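Local coordinates for protein dihydrolipoyl dehydrogenase (Elizabethkingia anophelis NUHP1, PDB 6UZI) that probably catalyses the NAD+-dependent reoxidation of dihydrolipoyl groups on partner proteins, using one bound FAD per subunit and a redox-active disulfide, at residues 180-185 with 272-277; 28-33 with 338-343. All coordinates share one frame; numbering follows the deposited sequence.

Contact 1. Residues 180-185 with 272-277; sequences EVPKHL and GDYCLV
Asp273 reaches across to the junction of the preceding turn and strand 184-188 and accepts two successive backbone amides with its carboxylate. OD1 takes the N-H of Lys183 at 2.9 Å and OD2 that of His184 at 2.8 Å, both nearly straight and both on the syn side, the second lying farther out of the carboxylate plane (35°). The side chain can do this because chi1 of 59° sets CG between its own backbone N and carbonyl carbon. Next to it, Tyr274 has CG anti to the carbonyl carbon (chi1 -76°), and its ring runs out past Pro182, whose CB comes within 3.5 Å of CD2. At the far end of the ring OH donates to Glu180 OE2 over 2.7 Å; the acceptor lies at the ring edge, with the carboxylate turned almost perpendicular to the ring and met on its anti side. Arg168 adds a cation-pi contact to the same ring. On the same face as the Tyr274 side chain, Leu185 CD1 packs on Tyr274 CB at 3.8 Å. The backbones join in parallel, with weak bonds from Asp273 N and Tyr274 N to His184 O, while the His184 ring is bonded through NE2 to Thr209 OG1. Two carboxylates, one from each segment, thus hold the start of this parallel strand pair in the Rossmann-type sheet, and the paired amide dipoles would probably help stabilise a charged Asp273.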
ATOM      1  N   GLU A 180      24.031  17.774  11.240  1.00 43.42           N
ATOM      2  CA  GLU A 180      23.827  17.240  12.582  1.00 32.90           C
ATOM      3  C   GLU A 180      22.334  17.126  12.851  1.00 31.77           C
ATOM      4  O   GLU A 180      21.515  17.795  12.210  1.00 30.63           O
ATOM      5  CB  GLU A 180      24.496  18.112  13.653  1.00 36.19           C
ATOM      6  CG  GLU A 180      23.952  19.530  13.738  1.00 34.82           C
ATOM      7  CD  GLU A 180      24.572  20.335  14.870  1.00 41.05           C
ATOM      8  OE1 GLU A 180      25.381  19.768  15.635  1.00 42.43           O
ATOM      9  OE2 GLU A 180      24.268  21.543  14.980  1.00 40.56           O
ATOM     10  N   VAL A 181      21.987  16.235  13.774  1.00 31.62           N
ATOM     11  CA  VAL A 181      20.600  16.108  14.218  1.00 30.61           C
ATOM     12  C   VAL A 181      20.305  17.253  15.178  1.00 30.67           C
ATOM     13  O   VAL A 181      21.002  17.395  16.193  1.00 44.98           O
ATOM     14  CB  VAL A 181      20.337  14.758  14.899  1.00 30.88           C
ATOM     15  CG1 VAL A 181      18.954  14.771  15.549  1.00 30.12           C
ATOM     16  CG2 VAL A 181      20.467  13.615  13.896  1.00 30.82           C
ATOM     17  N   PRO A 182      19.327  18.109  14.891  1.00 29.75           N
ATOM     18  CA  PRO A 182      19.075  19.264  15.765  1.00 41.82           C
ATOM     19  C   PRO A 182      18.721  18.840  17.181  1.00 46.59           C
ATOM     20  O   PRO A 182      18.066  17.819  17.399  1.00 47.11           O
ATOM     21  CB  PRO A 182      17.893  19.968  15.089  1.00 37.74           C
ATOM     22  CG  PRO A 182      17.962  19.532  13.669  1.00 38.74           C
ATOM     23  CD  PRO A 182      18.455  18.112  13.708  1.00 41.79           C
ATOM     24  N   LYS A 183      19.157  19.642  18.154  1.00 39.42           N
ATOM     25  CA  LYS A 183      18.711  19.415  19.522  1.00 34.12           C
ATOM     26  C   LYS A 183      17.258  19.837  19.685  1.00 43.45           C
ATOM     27  O   LYS A 183      16.441  19.086  20.229  1.00 52.40           O
ATOM     28  CB  LYS A 183      19.617  20.151  20.503  1.00 33.59           C
ATOM     29  CG  LYS A 183      21.050  19.675  20.447  1.00 42.16           C
ATOM     30  CD  LYS A 183      21.913  20.275  21.556  1.00 45.58           C
ATOM     31  CE  LYS A 183      22.140  21.766  21.378  1.00 47.10           C
ATOM     32  NZ  LYS A 183      23.272  22.226  22.230  1.00 57.00           N
ATOM     33  N   HIS A 184      16.905  21.011  19.167  1.00 30.74           N
ATOM     34  CA  HIS A 184      15.525  21.484  19.202  1.00 30.43           C
ATOM     35  C   HIS A 184      15.226  22.180  17.880  1.00 35.70           C
ATOM     36  O   HIS A 184      15.712  23.287  17.635  1.00 42.30           O
ATOM     37  CB  HIS A 184      15.296  22.428  20.382  1.00 30.97           C
ATOM     38  CG  HIS A 184      13.866  22.830  20.560  1.00 42.35           C
ATOM     39  ND1 HIS A 184      13.454  23.713  21.536  1.00 46.91           N
ATOM     40  CD2 HIS A 184      12.745  22.452  19.901  1.00 41.97           C
ATOM     41  CE1 HIS A 184      12.145  23.868  21.467  1.00 43.58           C
ATOM     42  NE2 HIS A 184      11.690  23.114  20.482  1.00 47.22           N
ATOM     43  N   LEU A 185      14.421  21.538  17.036  1.00 28.00           N
ATOM     44  CA  LEU A 185      14.035  22.097  15.747  1.00 32.68           C
ATOM     45  C   LEU A 185      12.701  22.814  15.901  1.00 38.39           C
ATOM     46  O   LEU A 185      11.719  22.219  16.358  1.00 41.61           O
ATOM     47  CB  LEU A 185      13.925  21.009  14.679  1.00 32.67           C
ATOM     48  CG  LEU A 185      13.403  21.444  13.301  1.00 33.25           C
ATOM     49  CD1 LEU A 185      14.389  22.393  12.628  1.00 27.39           C
ATOM     50  CD2 LEU A 185      13.103  20.248  12.403  1.00 29.47           C
ATOM     51  N   GLY A 272      15.407  27.422  19.883  1.00 41.33           N
ATOM     52  CA  GLY A 272      15.960  26.184  19.379  1.00 33.26           C
ATOM     53  C   GLY A 272      17.312  26.460  18.759  1.00 38.89           C
ATOM     54  O   GLY A 272      17.775  27.602  18.711  1.00 42.76           O
ATOM     55  N   ASP A 273      17.969  25.389  18.319  1.00 32.63           N
ATOM     56  CA  ASP A 273      19.231  25.523  17.612  1.00 41.69           C
ATOM     57  C   ASP A 273      19.065  25.449  16.096  1.00 50.50           C
ATOM     58  O   ASP A 273      20.044  25.670  15.371  1.00 52.67           O
ATOM     59  CB  ASP A 273      20.226  24.464  18.096  1.00 37.39           C
ATOM     60  CG  ASP A 273      19.721  23.056  17.892  1.00 32.17           C
ATOM     61  OD1 ASP A 273      20.559  22.140  17.754  1.00 32.57           O
ATOM     62  OD2 ASP A 273      18.486  22.872  17.862  1.00 31.19           O
ATOM     63  N   TYR A 274      17.865  25.123  15.610  1.00 31.87           N
ATOM     64  CA  TYR A 274      17.552  25.153  14.187  1.00 32.32           C
ATOM     65  C   TYR A 274      16.105  25.589  14.009  1.00 38.97           C
ATOM     66  O   TYR A 274      15.226  25.156  14.759  1.00 43.65           O
ATOM     67  CB  TYR A 274      17.763  23.786  13.522  1.00 30.62           C
ATOM     68  CG  TYR A 274      19.206  23.451  13.289  1.00 31.30           C
ATOM     69  CD1 TYR A 274      19.866  23.894  12.148  1.00 33.91           C
ATOM     70  CD2 TYR A 274      19.919  22.707  14.215  1.00 30.37           C
ATOM     71  CE1 TYR A 274      21.211  23.601  11.933  1.00 32.34           C
ATOM     72  CE2 TYR A 274      21.260  22.408  14.008  1.00 36.30           C
ATOM     73  CZ  TYR A 274      21.898  22.859  12.868  1.00 31.67           C
ATOM     74  OH  TYR A 274      23.226  22.566  12.664  1.00 41.20           O
ATOM     75  N   CYS A 275      15.859  26.433  13.008  1.00 35.87           N
ATOM     76  CA  CYS A 275      14.513  26.905  12.698  1.00 34.23           C
ATOM     77  C   CYS A 275      14.218  26.720  11.215  1.00 38.84           C
ATOM     78  O   CYS A 275      14.909  27.292  10.364  1.00 50.69           O
ATOM     79  CB  CYS A 275      14.332  28.369  13.091  1.00 28.36           C
ATOM     80  SG  CYS A 275      12.694  28.960  12.628  1.00 39.49           S
ATOM     81  N   LEU A 276      13.179  25.942  10.914  1.00 39.84           N
ATOM     82  CA  LEU A 276      12.742  25.644   9.552  1.00 38.29           C
ATOM     83  C   LEU A 276      11.460  26.413   9.246  1.00 31.31           C
ATOM     84  O   LEU A 276      10.458  26.270   9.956  1.00 27.98           O
ATOM     85  CB  LEU A 276      12.532  24.140   9.374  1.00 25.32           C
ATOM     86  CG  LEU A 276      11.727  23.599   8.187  1.00 28.64           C
ATOM     87  CD1 LEU A 276      12.393  23.879   6.853  1.00 29.26           C
ATOM     88  CD2 LEU A 276      11.521  22.102   8.374  1.00 24.48           C
ATOM     89  N   VAL A 277      11.491  27.203   8.181  1.00 30.18           N
ATOM     90  CA  VAL A 277      10.359  28.018   7.749  1.00 33.38           C
ATOM     91  C   VAL A 277       9.599  27.274   6.651  1.00 34.15           C
ATOM     92  O   VAL A 277      10.095  27.109   5.531  1.00 39.01           O
ATOM     93  CB  VAL A 277      10.824  29.394   7.263  1.00 26.94           C
ATOM     94  CG1 VAL A 277       9.628  30.244   6.909  1.00 27.12           C
ATOM     95  CG2 VAL A 277      11.691  30.050   8.316  1.00 27.51           C
TER

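Contact 2. Residues 28-33 with 338-343; sequences IRCAQL and FVAETL
Arg29 and Glu341 form the polar link between these two helices. The guanidinium approaches side-on and directs two nitrogens at one oxygen: NE lies 3.0 Å from Glu341 OE2 and NH2 lies 3.2 Å from the same OE2. The oxygen sits essentially in the guanidinium plane, whereas the carboxylate is turned nearly at right angles to it (85°). The NE bond is directed at the anti lone pair; the one from NH2 arrives from above the carboxylate plane. A bend at chi2 of Arg29 (75°) brings the guanidinium round to Glu341, and Leu33 CG packs over one of its faces. Gln32 OE1 receives a weak bond from NH1. Glu341 OE1 is engaged in turn by Arg448 of the second subunit, making the carboxylate a bridge between two arginines, one from each chain, which would be expected to favour its charged form.

Apolar packing centres on Ala340. Its methyl group points toward helix 21-32, where Arg29 CG touches CB at 3.5 Å and Cys30 SG touches the same CB at 3.6 Å. Leu33 CD1 lies over the backbone between Ala340 and Glu341, 4.0 Å from Ala340 CB, and Leu343 CD1 adds a looser contact, 4.3 Å from Cys30 SG.

With Cys30 and Ala340 facing each other, the axes of 28-32 and 338-343 pass 8.6 Å apart at -24°, running the same way. Cys30 and Val339 both rest on Ile149 of the parallel sheet beneath. This is side-by-side helix packing on one face of a Rossmann-type FAD-binding fold: FAD-binding Gly22 and Gly23 lie in the first turn of helix 21-32, at the end of the glycine-rich segment, and helix 329-343 begins at Ala329, another residue of the FAD site.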
ATOM      1  N   ILE A  28       7.929  14.556 -22.772  1.00 38.13           N
ATOM      2  CA  ILE A  28       7.852  13.182 -23.264  1.00 35.24           C
ATOM      3  C   ILE A  28       6.556  12.968 -24.028  1.00 36.93           C
ATOM      4  O   ILE A  28       6.541  12.361 -25.106  1.00 36.12           O
ATOM      5  CB  ILE A  28       7.986  12.186 -22.099  1.00 38.25           C
ATOM      6  CG1 ILE A  28       9.383  12.265 -21.486  1.00 42.19           C
ATOM      7  CG2 ILE A  28       7.682  10.776 -22.558  1.00 32.92           C
ATOM      8  CD1 ILE A  28       9.549  11.413 -20.256  1.00 38.99           C
ATOM      9  N   ARG A  29       5.448  13.473 -23.487  1.00 30.05           N
ATOM     10  CA  ARG A  29       4.174  13.312 -24.170  1.00 37.23           C
ATOM     11  C   ARG A  29       4.145  14.081 -25.486  1.00 38.40           C
ATOM     12  O   ARG A  29       3.537  13.617 -26.458  1.00 44.91           O
ATOM     13  CB  ARG A  29       3.038  13.746 -23.243  1.00 38.76           C
ATOM     14  CG  ARG A  29       1.658  13.333 -23.708  1.00 34.07           C
ATOM     15  CD  ARG A  29       1.437  11.866 -23.465  1.00 36.46           C
ATOM     16  NE  ARG A  29       0.183  11.428 -24.064  1.00 50.08           N
ATOM     17  CZ  ARG A  29       0.096  10.705 -25.175  1.00 45.09           C
ATOM     18  NH1 ARG A  29       1.199  10.329 -25.806  1.00 40.56           N
ATOM     19  NH2 ARG A  29      -1.091  10.356 -25.647  1.00 44.57           N
ATOM     20  N   CYS A  30       4.806  15.242 -25.548  1.00 34.72           N
ATOM     21  CA  CYS A  30       4.913  15.962 -26.816  1.00 37.13           C
ATOM     22  C   CYS A  30       5.756  15.185 -27.815  1.00 38.06           C
ATOM     23  O   CYS A  30       5.434  15.135 -29.008  1.00 38.02           O
ATOM     24  CB  CYS A  30       5.497  17.358 -26.595  1.00 34.61           C
ATOM     25  SG  CYS A  30       4.308  18.554 -25.956  1.00 34.63           S
ATOM     26  N   ALA A  31       6.854  14.591 -27.347  1.00 31.78           N
ATOM     27  CA  ALA A  31       7.664  13.761 -28.226  1.00 39.18           C
ATOM     28  C   ALA A  31       6.897  12.517 -28.684  1.00 42.59           C
ATOM     29  O   ALA A  31       7.030  12.094 -29.839  1.00 45.51           O
ATOM     30  CB  ALA A  31       8.965  13.382 -27.520  1.00 34.39           C
ATOM     31  N   GLN A  32       6.092  11.916 -27.799  1.00 35.88           N
ATOM     32  CA  GLN A  32       5.335  10.731 -28.194  1.00 38.52           C
ATOM     33  C   GLN A  32       4.293  11.062 -29.255  1.00 39.65           C
ATOM     34  O   GLN A  32       3.957  10.207 -30.082  1.00 52.34           O
ATOM     35  CB  GLN A  32       4.670  10.083 -26.980  1.00 38.77           C
ATOM     36  CG  GLN A  32       5.637   9.458 -25.980  1.00 41.34           C
ATOM     37  CD  GLN A  32       4.926   8.815 -24.790  1.00 45.37           C
ATOM     38  OE1 GLN A  32       3.744   9.062 -24.547  1.00 46.58           O
ATOM     39  NE2 GLN A  32       5.663   8.018 -24.020  1.00 39.78           N
ATOM     40  N   LEU A  33       3.776  12.287 -29.254  1.00 41.88           N
ATOM     41  CA  LEU A  33       2.757  12.690 -30.213  1.00 39.10           C
ATOM     42  C   LEU A  33       3.348  13.214 -31.516  1.00 50.07           C
ATOM     43  O   LEU A  33       2.595  13.538 -32.437  1.00 52.25           O
ATOM     44  CB  LEU A  33       1.827  13.732 -29.586  1.00 37.61           C
ATOM     45  CG  LEU A  33       0.990  13.174 -28.424  1.00 43.29           C
ATOM     46  CD1 LEU A  33       0.380  14.277 -27.579  1.00 46.54           C
ATOM     47  CD2 LEU A  33      -0.105  12.254 -28.940  1.00 41.68           C
ATOM     48  N   PHE A 338      -2.012  16.745 -20.402  1.00 39.51           N
ATOM     49  CA  PHE A 338      -3.191  17.417 -20.932  1.00 38.52           C
ATOM     50  C   PHE A 338      -2.812  18.384 -22.047  1.00 40.15           C
ATOM     51  O   PHE A 338      -3.424  18.379 -23.123  1.00 46.05           O
ATOM     52  CB  PHE A 338      -3.927  18.147 -19.803  1.00 27.76           C
ATOM     53  CG  PHE A 338      -5.156  18.890 -20.252  1.00 29.25           C
ATOM     54  CD1 PHE A 338      -6.405  18.290 -20.187  1.00 38.98           C
ATOM     55  CD2 PHE A 338      -5.069  20.192 -20.734  1.00 29.56           C
ATOM     56  CE1 PHE A 338      -7.546  18.973 -20.601  1.00 42.43           C
ATOM     57  CE2 PHE A 338      -6.203  20.875 -21.151  1.00 31.81           C
ATOM     58  CZ  PHE A 338      -7.441  20.268 -21.083  1.00 33.16           C
ATOM     59  N   VAL A 339      -1.802  19.229 -21.807  1.00 28.62           N
ATOM     60  CA  VAL A 339      -1.437  20.219 -22.818  1.00 40.44           C
ATOM     61  C   VAL A 339      -0.903  19.538 -24.074  1.00 46.21           C
ATOM     62  O   VAL A 339      -1.290  19.891 -25.198  1.00 37.63           O
ATOM     63  CB  VAL A 339      -0.432  21.235 -22.246  1.00 40.64           C
ATOM     64  CG1 VAL A 339       0.130  22.095 -23.358  1.00 44.60           C
ATOM     65  CG2 VAL A 339      -1.117  22.126 -21.221  1.00 40.67           C
ATOM     66  N   ALA A 340      -0.052  18.523 -23.907  1.00 41.22           N
ATOM     67  CA  ALA A 340       0.513  17.835 -25.064  1.00 37.23           C
ATOM     68  C   ALA A 340      -0.583  17.233 -25.934  1.00 42.28           C
ATOM     69  O   ALA A 340      -0.571  17.386 -27.161  1.00 45.06           O
ATOM     70  CB  ALA A 340       1.493  16.751 -24.607  1.00 29.86           C
ATOM     71  N   GLU A 341      -1.548  16.550 -25.316  1.00 37.48           N
ATOM     72  CA  GLU A 341      -2.629  15.962 -26.098  1.00 40.59           C
ATOM     73  C   GLU A 341      -3.523  17.035 -26.703  1.00 44.52           C
ATOM     74  O   GLU A 341      -3.999  16.879 -27.834  1.00 44.02           O
ATOM     75  CB  GLU A 341      -3.426  14.998 -25.221  1.00 37.69           C
ATOM     76  CG  GLU A 341      -2.664  13.722 -24.919  1.00 35.86           C
ATOM     77  CD  GLU A 341      -3.337  12.856 -23.891  1.00 36.03           C
ATOM     78  OE1 GLU A 341      -4.502  13.137 -23.554  1.00 50.57           O
ATOM     79  OE2 GLU A 341      -2.698  11.893 -23.415  1.00 35.94           O
ATOM     80  N   THR A 342      -3.711  18.150 -25.993  1.00 38.55           N
ATOM     81  CA  THR A 342      -4.452  19.271 -26.556  1.00 39.93           C
ATOM     82  C   THR A 342      -3.733  19.842 -27.773  1.00 41.67           C
ATOM     83  O   THR A 342      -4.364  20.140 -28.792  1.00 39.71           O
ATOM     84  CB  THR A 342      -4.653  20.345 -25.484  1.00 46.39           C
ATOM     85  OG1 THR A 342      -5.667  19.922 -24.564  1.00 51.83           O
ATOM     86  CG2 THR A 342      -5.039  21.692 -26.106  1.00 35.31           C
ATOM     87  N   LEU A 343      -2.408  19.988 -27.688  1.00 48.36           N
ATOM     88  CA  LEU A 343      -1.637  20.480 -28.825  1.00 41.42           C
ATOM     89  C   LEU A 343      -1.751  19.553 -30.022  1.00 37.19           C
ATOM     90  O   LEU A 343      -1.580  19.989 -31.165  1.00 43.46           O
ATOM     91  CB  LEU A 343      -0.167  20.641 -28.435  1.00 41.39           C
ATOM     92  CG  LEU A 343       0.163  21.821 -27.532  1.00 30.80           C
ATOM     93  CD1 LEU A 343       1.610  21.759 -27.093  1.00 29.58           C
ATOM     94  CD2 LEU A 343      -0.115  23.077 -28.302  1.00 31.45           C
TER

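In the fold
The two contacts occupy different nucleotide-binding regions of one chain, on opposite sides of its centre, with their centres 44 Å apart and their nearest atoms about 29 Å apart. Contact 2 closes a long loop from helix 21-32 to helix 329-343, and contact 1 is nested inside it. Contact 1 joins neighbouring strands of the parallel sheet whose glycine-rich segment, beginning at Gly189 and running into helix 192-203, is predicted to bind NAD+. Contact 2 lies on the parallel sheet of the FAD-binding part, beside the second subunit. The chain thus leaves the FAD-binding fold, builds the NAD+ region and returns, as in other pyridine nucleotide-disulfide oxidoreductases of this class.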